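Local structure of Two-component response regulator, LuxR family (Aurantimonas sp., 3CZ5) at residues 10-15 with 56-61; 69-74 with 98-103; 16-21 with 34-39. The protein probably binds DNA and regulates transcription as a two-component response regulator, of which this chain holds mainly the receiver domain. All coordinates share one frame; numbering follows the deposited sequence.

Interaction 1: residues 10-15 with 56-61. With PO4 (phosphate ion), chain E; PO4 (phosphate ion), chain F.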
ATOM      1  N   LEU A  10      -2.556  -6.330   5.633  1.00 20.52           N
ATOM      2  CA  LEU A  10      -1.345  -5.610   5.911  1.00 21.01           C
ATOM      3  C   LEU A  10      -0.168  -6.512   5.734  1.00 21.89           C
ATOM      4  O   LEU A  10      -0.105  -7.602   6.315  1.00 21.39           O
ATOM      5  CB  LEU A  10      -1.245  -5.161   7.371  1.00 21.89           C
ATOM      6  CG  LEU A  10      -1.555  -3.727   7.727  1.00 34.45           C
ATOM      7  CD1 LEU A  10      -2.921  -3.624   7.142  1.00 22.07           C
ATOM      8  CD2 LEU A  10      -1.606  -3.621   9.186  1.00 19.85           C
ATOM      9  N   VAL A  11       0.827  -6.025   5.013  1.00 22.28           N
ATOM     10  CA  VAL A  11       1.988  -6.828   4.768  1.00 21.82           C
ATOM     11  C   VAL A  11       3.082  -5.913   5.194  1.00 21.74           C
ATOM     12  O   VAL A  11       3.275  -4.915   4.568  1.00 22.59           O
ATOM     13  CB  VAL A  11       2.088  -7.064   3.261  1.00 22.62           C
ATOM     14  CG1 VAL A  11       3.345  -7.797   2.867  1.00  2.03           C
ATOM     15  CG2 VAL A  11       0.840  -7.793   2.763  1.00  3.85           C
ATOM     16  N   ASP A  12       3.737  -6.247   6.286  1.00 21.66           N
ATOM     17  CA  ASP A  12       4.830  -5.526   6.889  1.00 22.85           C
ATOM     18  C   ASP A  12       5.620  -6.590   7.677  1.00 22.79           C
ATOM     19  O   ASP A  12       5.040  -7.475   8.283  1.00 24.56           O
ATOM     20  CB  ASP A  12       4.220  -4.585   7.876  1.00 25.66           C
ATOM     21  CG  ASP A  12       5.137  -3.515   8.282  1.00 43.03           C
ATOM     22  OD1 ASP A  12       6.325  -3.623   7.968  1.00 28.58           O
ATOM     23  OD2 ASP A  12       4.665  -2.528   8.882  1.00 29.32           O
ATOM     24  N   ASP A  13       6.929  -6.556   7.660  1.00 22.27           N
ATOM     25  CA  ASP A  13       7.732  -7.480   8.480  1.00 22.99           C
ATOM     26  C   ASP A  13       8.029  -6.872   9.846  1.00 22.36           C
ATOM     27  O   ASP A  13       8.833  -7.372  10.553  1.00 20.76           O
ATOM     28  CB  ASP A  13       9.073  -7.745   7.774  1.00 24.30           C
ATOM     29  CG  ASP A  13       9.707  -6.448   7.202  1.00 50.75           C
ATOM     30  OD1 ASP A  13       9.038  -5.628   6.502  1.00 23.35           O
ATOM     31  OD2 ASP A  13      10.904  -6.238   7.494  1.00 26.54           O
ATOM     32  N   HIS A  14       7.403  -5.748  10.171  1.00 23.25           N
ATOM     33  CA  HIS A  14       7.623  -5.104  11.430  1.00 24.04           C
ATOM     34  C   HIS A  14       6.396  -5.321  12.369  1.00 23.64           C
ATOM     35  O   HIS A  14       5.466  -4.495  12.543  1.00 25.39           O
ATOM     36  CB  HIS A  14       8.013  -3.627  11.178  1.00 25.01           C
ATOM     37  CG  HIS A  14       9.439  -3.472  10.705  1.00 25.81           C
ATOM     38  ND1 HIS A  14      10.506  -3.294  11.565  1.00 24.57           N
ATOM     39  CD2 HIS A  14       9.948  -3.388   9.452  1.00 24.72           C
ATOM     40  CE1 HIS A  14      11.602  -3.126  10.862  1.00 24.11           C
ATOM     41  NE2 HIS A  14      11.289  -3.172   9.581  1.00 22.85           N
ATOM     42  N   PRO A  15       6.408  -6.465  12.998  1.00 19.92           N
ATOM     43  CA  PRO A  15       5.251  -7.020  13.666  1.00 18.09           C
ATOM     44  C   PRO A  15       4.620  -6.028  14.608  1.00 18.70           C
ATOM     45  O   PRO A  15       3.420  -5.897  14.603  1.00 20.94           O
ATOM     46  CB  PRO A  15       5.815  -8.210  14.399  1.00 16.73           C
ATOM     47  CG  PRO A  15       7.323  -7.977  14.425  1.00 18.05           C
ATOM     48  CD  PRO A  15       7.660  -7.183  13.239  1.00 17.69           C
ATOM     49  N   VAL A  56      -2.388  -3.193   1.900  1.00 21.45           N
ATOM     50  CA  VAL A  56      -1.339  -2.230   2.230  1.00 21.23           C
ATOM     51  C   VAL A  56       0.010  -2.872   2.538  1.00 21.75           C
ATOM     52  O   VAL A  56       0.132  -3.644   3.496  1.00 21.88           O
ATOM     53  CB  VAL A  56      -1.635  -1.504   3.510  1.00 21.36           C
ATOM     54  CG1 VAL A  56      -0.369  -0.668   3.956  1.00 18.25           C
ATOM     55  CG2 VAL A  56      -2.881  -0.649   3.351  1.00 19.65           C
ATOM     56  N   MET A  57       1.048  -2.484   1.792  1.00 21.89           N
ATOM     57  CA  MET A  57       2.367  -3.217   1.779  1.00 19.31           C
ATOM     58  C   MET A  57       3.607  -2.329   1.969  1.00 17.54           C
ATOM     59  O   MET A  57       3.630  -1.242   1.405  1.00 18.31           O
ATOM     60  CB  MET A  57       2.510  -3.900   0.407  1.00 16.94           C
ATOM     61  CG  MET A  57       2.924  -5.286   0.585  1.00 27.76           C
ATOM     62  SD  MET A  57       2.992  -6.342  -0.797  1.00 13.53           S
ATOM     63  CE  MET A  57       4.271  -7.269  -0.065  1.00 27.15           C
ATOM     64  N   ASP A  58       4.633  -2.773   2.698  1.00 15.07           N
ATOM     65  CA  ASP A  58       5.884  -2.088   2.656  1.00 15.93           C
ATOM     66  C   ASP A  58       6.492  -2.107   1.234  1.00 18.18           C
ATOM     67  O   ASP A  58       6.143  -2.911   0.339  1.00 18.27           O
ATOM     68  CB  ASP A  58       6.888  -2.841   3.461  1.00 17.24           C
ATOM     69  CG  ASP A  58       6.668  -2.726   4.926  1.00 54.59           C
ATOM     70  OD1 ASP A  58       5.700  -2.010   5.350  1.00 19.13           O
ATOM     71  OD2 ASP A  58       7.514  -3.365   5.630  1.00 20.36           O
ATOM     72  N   LEU A  59       7.475  -1.262   1.018  1.00 19.16           N
ATOM     73  CA  LEU A  59       8.210  -1.374  -0.206  1.00 20.30           C
ATOM     74  C   LEU A  59       9.321  -2.389   0.056  1.00 21.63           C
ATOM     75  O   LEU A  59       9.814  -3.078  -0.847  1.00 21.98           O
ATOM     76  CB  LEU A  59       8.816  -0.035  -0.504  1.00 20.46           C
ATOM     77  CG  LEU A  59       9.662   0.005  -1.764  1.00 21.75           C
ATOM     78  CD1 LEU A  59       8.778   0.004  -3.017  1.00 18.90           C
ATOM     79  CD2 LEU A  59      10.486   1.302  -1.671  1.00 20.55           C
ATOM     80  N   THR A  60       9.694  -2.488   1.320  1.00 22.04           N
ATOM     81  CA  THR A  60      10.843  -3.232   1.686  1.00 23.61           C
ATOM     82  C   THR A  60      10.394  -4.414   2.496  1.00 26.63           C
ATOM     83  O   THR A  60       9.740  -4.240   3.547  1.00 28.58           O
ATOM     84  CB  THR A  60      11.822  -2.396   2.482  1.00 22.61           C
ATOM     85  OG1 THR A  60      12.094  -1.213   1.746  1.00 37.90           O
ATOM     86  CG2 THR A  60      13.116  -3.138   2.617  1.00 37.63           C
ATOM     87  N   LEU A  61      10.771  -5.617   2.028  1.00 25.75           N
ATOM     88  CA  LEU A  61      10.296  -6.832   2.647  1.00 23.63           C
ATOM     89  C   LEU A  61      11.403  -7.863   2.726  1.00 23.30           C
ATOM     90  O   LEU A  61      12.284  -7.914   1.856  1.00 23.71           O
ATOM     91  CB  LEU A  61       9.123  -7.356   1.825  1.00 22.06           C
ATOM     92  CG  LEU A  61       7.773  -6.636   1.898  1.00 13.50           C
ATOM     93  CD1 LEU A  61       6.779  -7.352   1.018  1.00 18.93           C
ATOM     94  CD2 LEU A  61       7.408  -6.756   3.348  1.00 19.57           C
TER
HETATM   95  P   PO4 E 201       9.418   0.061   4.419  1.00 16.77           P
HETATM   96  O1  PO4 E 201      10.661   0.865   4.566  1.00 19.64           O
HETATM   97  O2  PO4 E 201       8.273   0.411   5.343  1.00 18.64           O
HETATM   98  O3  PO4 E 201       8.949   0.072   2.992  1.00 19.56           O
HETATM   99  O4  PO4 E 201      10.086  -1.261   4.691  1.00 20.71           O
HETATM  100  P   PO4 F 202       9.253  -4.001  15.403  1.00  2.00           P
HETATM  101  O1  PO4 F 202      10.697  -3.738  15.088  1.00 11.20           O
HETATM  102  O2  PO4 F 202       8.473  -2.795  15.808  1.00 10.01           O
HETATM  103  O3  PO4 F 202       8.873  -4.227  13.957  1.00 10.27           O
HETATM  104  O4  PO4 F 202       9.161  -5.190  16.309  1.00  9.60           O
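Leu10 pairs with Val56 and Val11 with Met57 in parallel register, joining the ends of strands 6-11 and 54-57, neighbours within the parallel sheet of the CheY-like receiver domain. Val11 uses both sides of its peptide: its N binds Val56 O at 2.9 Å (N-H...O 158°), and its O receives Asp58 N at 3.2 Å. On one face of the sheet, Val11 lies against the Met57 chain. Its CG1, anti to the backbone N (chi1 175°), also reaches Leu61 CD1 at 3.9 Å. Val11 is buried, and its compact, beta-branched side chain is of the kind that favours a strand.

Past the strand ends, three aspartates gather in the acidic pocket of the fold, which in relatives binds magnesium. Asp58, the predicted phosphorylation site, leaves its backbone toward the other loop. Its OD2 lies 2.6 Å from Asp12 OD1 and 2.9 Å from Asp13 OD1, and its carboxylate plane is turned 76° from that of either neighbour. Lys108 forms a salt bridge with the other oxygen, OD1. An alanine in place of Asp58 would probably leave Lys108 without this carboxylate mate and the pocket without its predicted phosphoacceptor. Asp12 OD1 also takes a weak bond from His14 N, the N-cap residue of helix 15-25.

A phosphate ion, probably from the crystallisation liquor, sits beside Asp58, with Lys108 and Thr86 among its partners. Two successive peptide N-H groups converge on its oxygen O3: Leu59 N at 2.8 Å and Thr60 N at 3.1 Å.

Interaction 2: residues 69-74 with 98-103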
ATOM      1  N   ALA A  69       6.024  -8.188  -5.235  1.00 22.84           N
ATOM      2  CA  ALA A  69       4.741  -8.583  -4.654  1.00 20.31           C
ATOM      3  C   ALA A  69       3.631  -8.070  -5.490  1.00 19.96           C
ATOM      4  O   ALA A  69       2.688  -8.781  -5.762  1.00 19.90           O
ATOM      5  CB  ALA A  69       4.575  -8.031  -3.280  1.00 18.20           C
ATOM      6  N   THR A  70       3.705  -6.812  -5.869  1.00 21.35           N
ATOM      7  CA  THR A  70       2.494  -6.197  -6.466  1.00 24.39           C
ATOM      8  C   THR A  70       2.267  -6.823  -7.833  1.00 26.53           C
ATOM      9  O   THR A  70       1.133  -7.092  -8.181  1.00 26.55           O
ATOM     10  CB  THR A  70       2.590  -4.672  -6.674  1.00 24.43           C
ATOM     11  OG1 THR A  70       2.448  -4.008  -5.417  1.00 36.66           O
ATOM     12  CG2 THR A  70       1.504  -4.187  -7.676  1.00 35.59           C
ATOM     13  N   ARG A  71       3.359  -7.034  -8.582  1.00 26.89           N
ATOM     14  CA  ARG A  71       3.254  -7.640  -9.857  1.00 27.74           C
ATOM     15  C   ARG A  71       2.581  -8.959  -9.635  1.00 26.28           C
ATOM     16  O   ARG A  71       1.576  -9.232 -10.252  1.00 25.26           O
ATOM     17  CB  ARG A  71       4.614  -7.771 -10.549  1.00 30.45           C
ATOM     18  CG  ARG A  71       4.963  -6.536 -11.458  1.00 59.09           C
ATOM     19  CD  ARG A  71       6.491  -6.339 -11.637  1.00 35.48           C
ATOM     20  NE  ARG A  71       7.120  -7.620 -11.309  1.00 59.31           N
ATOM     21  CZ  ARG A  71       8.274  -7.749 -10.664  1.00 38.88           C
ATOM     22  NH1 ARG A  71       8.940  -6.627 -10.286  1.00 58.75           N
ATOM     23  NH2 ARG A  71       8.736  -8.991 -10.392  1.00 58.36           N
ATOM     24  N   HIS A  72       3.100  -9.772  -8.725  1.00 26.77           N
ATOM     25  CA  HIS A  72       2.587 -11.154  -8.627  1.00 26.18           C
ATOM     26  C   HIS A  72       1.096 -11.161  -8.467  1.00 22.82           C
ATOM     27  O   HIS A  72       0.398 -11.893  -9.121  1.00 22.25           O
ATOM     28  CB  HIS A  72       3.221 -11.944  -7.488  1.00 28.76           C
ATOM     29  CG  HIS A  72       4.369 -12.762  -7.946  1.00 32.87           C
ATOM     30  ND1 HIS A  72       5.680 -12.311  -7.908  1.00 31.89           N
ATOM     31  CD2 HIS A  72       4.406 -13.969  -8.542  1.00 31.49           C
ATOM     32  CE1 HIS A  72       6.481 -13.212  -8.440  1.00 31.29           C
ATOM     33  NE2 HIS A  72       5.734 -14.230  -8.837  1.00 34.57           N
ATOM     34  N   ILE A  73       0.610 -10.315  -7.585  1.00 19.74           N
ATOM     35  CA  ILE A  73      -0.759 -10.336  -7.249  1.00 16.18           C
ATOM     36  C   ILE A  73      -1.622  -9.877  -8.424  1.00 16.68           C
ATOM     37  O   ILE A  73      -2.642 -10.440  -8.718  1.00 16.77           O
ATOM     38  CB  ILE A  73      -0.962  -9.434  -6.098  1.00 12.61           C
ATOM     39  CG1 ILE A  73      -0.388 -10.074  -4.825  1.00 10.96           C
ATOM     40  CG2 ILE A  73      -2.417  -9.090  -6.026  1.00 12.35           C
ATOM     41  CD1 ILE A  73      -0.671  -9.298  -3.446  1.00  7.00           C
ATOM     42  N   ARG A  74      -1.183  -8.853  -9.106  1.00 17.95           N
ATOM     43  CA  ARG A  74      -1.880  -8.313 -10.257  1.00 18.30           C
ATOM     44  C   ARG A  74      -1.919  -9.291 -11.407  1.00 20.45           C
ATOM     45  O   ARG A  74      -2.774  -9.225 -12.305  1.00 20.38           O
ATOM     46  CB  ARG A  74      -1.161  -7.061 -10.667  1.00 17.42           C
ATOM     47  CG  ARG A  74      -1.335  -5.988  -9.598  1.00 21.55           C
ATOM     48  CD  ARG A  74      -1.746  -4.804 -10.334  1.00 19.60           C
ATOM     49  NE  ARG A  74      -3.092  -4.356 -10.027  1.00 23.40           N
ATOM     50  CZ  ARG A  74      -3.844  -3.612 -10.831  1.00 20.71           C
ATOM     51  NH1 ARG A  74      -3.413  -3.313 -12.064  1.00 21.88           N
ATOM     52  NH2 ARG A  74      -5.027  -3.211 -10.384  1.00 21.96           N
ATOM     53  N   PHE A  98       4.025   2.328  -9.337  1.00 19.36           N
ATOM     54  CA  PHE A  98       2.841   2.564 -10.202  1.00 21.34           C
ATOM     55  C   PHE A  98       2.853   1.729 -11.469  1.00 23.94           C
ATOM     56  O   PHE A  98       1.840   1.158 -11.831  1.00 25.27           O
ATOM     57  CB  PHE A  98       2.546   4.023 -10.526  1.00 20.40           C
ATOM     58  CG  PHE A  98       1.995   4.789  -9.355  1.00  9.91           C
ATOM     59  CD1 PHE A  98       0.734   4.483  -8.815  1.00 21.36           C
ATOM     60  CD2 PHE A  98       2.742   5.833  -8.747  1.00 20.97           C
ATOM     61  CE1 PHE A  98       0.223   5.231  -7.679  1.00  8.69           C
ATOM     62  CE2 PHE A  98       2.241   6.554  -7.646  1.00  8.14           C
ATOM     63  CZ  PHE A  98       1.018   6.250  -7.120  1.00 20.48           C
ATOM     64  N   GLU A  99       4.001   1.614 -12.118  1.00 24.64           N
ATOM     65  CA  GLU A  99       4.053   1.032 -13.439  1.00 25.07           C
ATOM     66  C   GLU A  99       3.737  -0.434 -13.146  1.00 24.70           C
ATOM     67  O   GLU A  99       3.099  -1.106 -13.956  1.00 24.53           O
ATOM     68  CB  GLU A  99       5.408   1.383 -14.144  1.00 25.97           C
ATOM     69  CG  GLU A  99       5.967   0.432 -15.173  1.00 56.71           C
ATOM     70  CD  GLU A  99       7.499   0.606 -15.343  1.00 29.98           C
ATOM     71  OE1 GLU A  99       8.134   1.278 -14.471  1.00 57.76           O
ATOM     72  OE2 GLU A  99       8.077   0.081 -16.347  1.00 57.25           O
ATOM     73  N   ALA A 100       4.051  -0.876 -11.928  1.00 23.59           N
ATOM     74  CA  ALA A 100       3.728  -2.242 -11.540  1.00 23.17           C
ATOM     75  C   ALA A 100       2.272  -2.511 -11.221  1.00 25.08           C
ATOM     76  O   ALA A 100       1.920  -3.658 -11.018  1.00 27.11           O
ATOM     77  CB  ALA A 100       4.544  -2.689 -10.366  1.00 22.08           C
ATOM     78  N   GLY A 101       1.415  -1.513 -11.112  1.00 24.95           N
ATOM     79  CA  GLY A 101       0.026  -1.816 -10.683  1.00 24.84           C
ATOM     80  C   GLY A 101      -0.466  -1.275  -9.341  1.00 25.11           C
ATOM     81  O   GLY A 101      -1.650  -1.361  -9.037  1.00 24.83           O
ATOM     82  N   ALA A 102       0.442  -0.725  -8.525  1.00 24.68           N
ATOM     83  CA  ALA A 102       0.051  -0.172  -7.250  1.00 22.75           C
ATOM     84  C   ALA A 102      -0.891   0.959  -7.507  1.00 21.91           C
ATOM     85  O   ALA A 102      -0.695   1.742  -8.399  1.00 21.61           O
ATOM     86  CB  ALA A 102       1.237   0.313  -6.495  1.00 22.00           C
ATOM     87  N   SER A 103      -1.918   1.122  -6.706  1.00 21.39           N
ATOM     88  CA  SER A 103      -2.804   2.230  -6.921  1.00 20.34           C
ATOM     89  C   SER A 103      -2.513   3.362  -5.982  1.00 16.29           C
ATOM     90  O   SER A 103      -3.182   4.341  -5.961  1.00 24.23           O
ATOM     91  CB  SER A 103      -4.235   1.804  -6.745  1.00 23.35           C
ATOM     92  OG  SER A 103      -4.337   0.433  -6.855  1.00 21.44           O
TER
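Ala100, Thr70 and Gly101 carry this contact, in which helix 66-76 packs against the turn that leaves helix 91-99 and leads to strand 104-107 of the receiver domain. Ala100 gives up the most surface. Its methyl points at the helix and meets Arg71 CG at 4.0 Å, so the arginine contributes the aliphatic root of its chain here. The small methyl of Ala100 allows the turn to lie close against the helix.

Thr70 touches with its methyl alone. CG2, anti to the backbone N, meets the turn's backbone, 3.4 Å from Ala100 O and 3.7 Å from Ala102 N. OG1 is turned elsewhere and bonds to Gly66 O, one turn back in its own helix. The beta-branched threonine thus divides its work, with an apolar arm for the turn and a hydroxyl for its own backbone.

Gly101 closes helix 91-99 in a Schellman motif, with a positive phi of 114° that glycine adopts readily. Lacking a side chain, it lets Arg74 CD approach its CA to 3.5 Å. The Arg74 chain, bent at chi2 and chi3, then lays one face of its guanidinium over Gly101 O, which sits 3.5 Å above the plane and toward the rim. NE is poorly angled for a bond to that oxygen, while NH2 bonds instead to Ala80 O.

The two segments are therefore held by van der Waals contact and perhaps some electrostatic attraction between guanidinium and carbonyl, while the polar tips of Thr70 and Arg74 are committed to other partners.

Interaction 3: residues 16-21 with 34-39. With PO4 (phosphate ion), chain F.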
ATOM      1  N   ILE A  16       5.389  -5.271  15.368  1.00 17.52           N
ATOM      2  CA  ILE A  16       4.749  -4.298  16.259  1.00 17.04           C
ATOM      3  C   ILE A  16       4.317  -2.975  15.633  1.00 15.45           C
ATOM      4  O   ILE A  16       3.204  -2.522  15.880  1.00 15.56           O
ATOM      5  CB  ILE A  16       5.640  -4.029  17.408  1.00 18.20           C
ATOM      6  CG1 ILE A  16       6.106  -5.402  17.919  1.00  2.46           C
ATOM      7  CG2 ILE A  16       4.921  -3.166  18.491  1.00  2.05           C
ATOM      8  CD1 ILE A  16       6.705  -5.241  19.217  1.00 18.87           C
ATOM      9  N   VAL A  17       5.156  -2.348  14.826  1.00 13.41           N
ATOM     10  CA  VAL A  17       4.589  -1.255  14.066  1.00 13.10           C
ATOM     11  C   VAL A  17       3.395  -1.750  13.249  1.00 15.35           C
ATOM     12  O   VAL A  17       2.440  -0.995  12.973  1.00 15.27           O
ATOM     13  CB  VAL A  17       5.624  -0.484  13.131  1.00 12.03           C
ATOM     14  CG1 VAL A  17       6.998  -0.615  13.666  1.00 38.25           C
ATOM     15  CG2 VAL A  17       5.585  -0.994  11.697  1.00 38.25           C
ATOM     16  N   ARG A  18       3.418  -3.002  12.795  1.00 17.19           N
ATOM     17  CA  ARG A  18       2.302  -3.408  11.914  1.00 17.27           C
ATOM     18  C   ARG A  18       1.061  -3.233  12.719  1.00 16.95           C
ATOM     19  O   ARG A  18       0.056  -2.640  12.250  1.00 16.17           O
ATOM     20  CB  ARG A  18       2.399  -4.840  11.552  1.00 18.36           C
ATOM     21  CG  ARG A  18       1.561  -5.169  10.384  1.00 23.87           C
ATOM     22  CD  ARG A  18       1.889  -6.585   9.999  1.00 20.37           C
ATOM     23  NE  ARG A  18       1.710  -7.475  11.134  1.00 24.04           N
ATOM     24  CZ  ARG A  18       2.572  -8.432  11.421  1.00 22.58           C
ATOM     25  NH1 ARG A  18       3.652  -8.520  10.644  1.00 23.69           N
ATOM     26  NH2 ARG A  18       2.357  -9.272  12.440  1.00 22.05           N
ATOM     27  N   GLU A  19       1.145  -3.704  13.971  1.00 17.55           N
ATOM     28  CA  GLU A  19      -0.022  -3.611  14.856  1.00 19.27           C
ATOM     29  C   GLU A  19      -0.476  -2.136  15.137  1.00 19.58           C
ATOM     30  O   GLU A  19      -1.688  -1.863  15.201  1.00 20.55           O
ATOM     31  CB  GLU A  19       0.188  -4.357  16.165  1.00 20.38           C
ATOM     32  CG  GLU A  19      -1.025  -5.134  16.545  1.00 43.77           C
ATOM     33  CD  GLU A  19      -1.342  -6.201  15.487  1.00 24.63           C
ATOM     34  OE1 GLU A  19      -0.334  -6.738  14.883  1.00 44.89           O
ATOM     35  OE2 GLU A  19      -2.576  -6.504  15.265  1.00 44.47           O
ATOM     36  N   GLY A  20       0.484  -1.216  15.316  1.00 17.01           N
ATOM     37  CA  GLY A  20       0.172   0.135  15.495  1.00 16.12           C
ATOM     38  C   GLY A  20      -0.625   0.634  14.309  1.00 17.34           C
ATOM     39  O   GLY A  20      -1.591   1.386  14.447  1.00 16.94           O
ATOM     40  N   TYR A  21      -0.232   0.242  13.117  1.00 19.81           N
ATOM     41  CA  TYR A  21      -0.975   0.709  11.968  1.00 21.31           C
ATOM     42  C   TYR A  21      -2.296   0.012  11.849  1.00 22.65           C
ATOM     43  O   TYR A  21      -3.272   0.617  11.380  1.00 23.30           O
ATOM     44  CB  TYR A  21      -0.203   0.514  10.696  1.00 21.87           C
ATOM     45  CG  TYR A  21       0.931   1.463  10.552  1.00 29.73           C
ATOM     46  CD1 TYR A  21       0.710   2.774  10.724  1.00 20.73           C
ATOM     47  CD2 TYR A  21       2.205   1.033  10.223  1.00 21.36           C
ATOM     48  CE1 TYR A  21       1.681   3.677  10.596  1.00 30.94           C
ATOM     49  CE2 TYR A  21       3.234   1.947  10.068  1.00 31.27           C
ATOM     50  CZ  TYR A  21       2.940   3.295  10.271  1.00 22.17           C
ATOM     51  OH  TYR A  21       3.874   4.316  10.192  1.00 32.20           O
ATOM     52  N   VAL A  34      -7.965  -7.623   8.069  1.00 21.32           N
ATOM     53  CA  VAL A  34      -8.474  -8.960   8.071  1.00 20.42           C
ATOM     54  C   VAL A  34      -7.399 -10.096   7.960  1.00 22.37           C
ATOM     55  O   VAL A  34      -7.640 -11.233   8.370  1.00 23.39           O
ATOM     56  CB  VAL A  34      -9.420  -9.016   6.942  1.00 18.91           C
ATOM     57  CG1 VAL A  34      -8.656  -9.475   5.729  1.00 11.43           C
ATOM     58  CG2 VAL A  34     -10.533  -9.859   7.252  1.00  8.52           C
ATOM     59  N   ALA A  35      -6.219  -9.795   7.417  1.00 22.49           N
ATOM     60  CA  ALA A  35      -5.102 -10.748   7.354  1.00 21.29           C
ATOM     61  C   ALA A  35      -3.869  -9.879   7.574  1.00 21.43           C
ATOM     62  O   ALA A  35      -3.840  -8.771   7.021  1.00 21.18           O
ATOM     63  CB  ALA A  35      -5.019 -11.347   6.013  1.00 20.14           C
ATOM     64  N   GLU A  36      -2.898 -10.355   8.379  1.00 20.27           N
ATOM     65  CA  GLU A  36      -1.588  -9.734   8.476  1.00 19.80           C
ATOM     66  C   GLU A  36      -0.432 -10.620   7.910  1.00 21.36           C
ATOM     67  O   GLU A  36      -0.252 -11.797   8.302  1.00 22.44           O
ATOM     68  CB  GLU A  36      -1.323  -9.375   9.905  1.00 18.63           C
ATOM     69  CG  GLU A  36      -2.095  -8.243  10.349  1.00 47.29           C
ATOM     70  CD  GLU A  36      -1.654  -7.855  11.712  1.00 21.37           C
ATOM     71  OE1 GLU A  36      -0.934  -8.697  12.305  1.00 47.91           O
ATOM     72  OE2 GLU A  36      -2.019  -6.752  12.188  1.00 47.52           O
ATOM     73  N   ALA A  37       0.355 -10.075   6.991  1.00 21.51           N
ATOM     74  CA  ALA A  37       1.452 -10.862   6.360  1.00 21.16           C
ATOM     75  C   ALA A  37       2.818 -10.266   6.646  1.00 20.40           C
ATOM     76  O   ALA A  37       2.950  -9.086   6.917  1.00 19.86           O
ATOM     77  CB  ALA A  37       1.241 -11.004   4.852  1.00 21.13           C
ATOM     78  N   ALA A  38       3.856 -11.078   6.592  1.00 20.92           N
ATOM     79  CA  ALA A  38       5.178 -10.575   6.985  1.00 19.72           C
ATOM     80  C   ALA A  38       6.158 -10.563   5.867  1.00 19.13           C
ATOM     81  O   ALA A  38       7.273 -10.166   6.125  1.00 20.96           O
ATOM     82  CB  ALA A  38       5.733 -11.448   8.052  1.00 20.04           C
ATOM     83  N   ASP A  39       5.813 -11.121   4.696  1.00 17.71           N
ATOM     84  CA  ASP A  39       6.625 -11.036   3.478  1.00 17.64           C
ATOM     85  C   ASP A  39       5.767 -11.290   2.274  1.00 18.20           C
ATOM     86  O   ASP A  39       4.578 -11.556   2.393  1.00 17.22           O
ATOM     87  CB  ASP A  39       7.654 -12.127   3.479  1.00 17.92           C
ATOM     88  CG  ASP A  39       7.021 -13.496   3.732  1.00 26.22           C
ATOM     89  OD1 ASP A  39       6.074 -13.903   3.007  1.00 18.16           O
ATOM     90  OD2 ASP A  39       7.503 -14.181   4.648  1.00 19.26           O
TER
HETATM   91  P   PO4 F 202       9.253  -4.001  15.403  1.00  2.00           P
HETATM   92  O1  PO4 F 202      10.697  -3.738  15.088  1.00 11.20           O
HETATM   93  O2  PO4 F 202       8.473  -2.795  15.808  1.00 10.01           O
HETATM   94  O3  PO4 F 202       8.873  -4.227  13.957  1.00 10.27           O
HETATM   95  O4  PO4 F 202       9.161  -5.190  16.309  1.00  9.60           O
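Arg18 and Glu36 form the charged link between helix 16-21 and strand 34-37, two elements of the beta-alpha-beta unit made by strand 6-11, helix 15-25 and strand 31-37. The helix runs nearly antiparallel to the strand, at 154°, with the segment axes 10.3 Å apart. This is the usual spacing of a helix on a sheet, and here long charged side chains bridge it near the surface.

The salt bridge is carried by one carboxylate oxygen. Glu36 OE1 lies at the edge of the Arg18 guanidinium, near its plane, 3.1 Å from NE and 3.3 Å from NH2. Both hydrogen bonds are weak and bent, and the two flat groups are turned 64° apart, so this is a forked grip on OE1 and not a coplanar pairing of two oxygens. Arg18 starts with CG anti to the backbone N (chi1 -163°) and bends at chi3, which brings NE to the glutamate. Its remaining nitrogen, NH1, bonds to Asp12 O in the loop after strand 6-11.

Among like charges, Glu19 brings its carboxylate beside that of Glu36, with OE2 3.1 Å from Glu36 OE2. Arg22, one turn further along the helix, forms a salt bridge with Glu19 OE2.

Beyond the charges little touches: the methyl of Ala38 lies 4.4 Å from Arg18 NH1 (CB to NH1), a loose van der Waals approach. Ala37 turns its methyl to the other face of the sheet, where helix 40-48 lies.

Each of the two acids thus has an arginine partner, Glu36 with Arg18 and Glu19 with Arg22, and these positive charges are likely to offset the repulsion between the glutamates. This cluster ties the helix to an outermost strand of the sheet.

Interactions 1 and 3 are close neighbours, their centres about 7 Å apart, because strand 6-11 lies beside strand 31-37 and runs on into helix 15-25. Leu10 O lies 2.6 Å from Ala37 N, a probable hydrogen bond between the strands, and the hold of Arg18 on Asp12 ties the loop bearing the acidic pocket to the helix of interaction 3. A second phosphate ion is touched by both, through His14 and Val17. Interaction 2 is centred about 15 Å from interaction 1; Met57 packs on Ala69 where helix 66-76 follows strand 54-57. Interactions 2 and 3 do not touch, with centres about 19 Å apart.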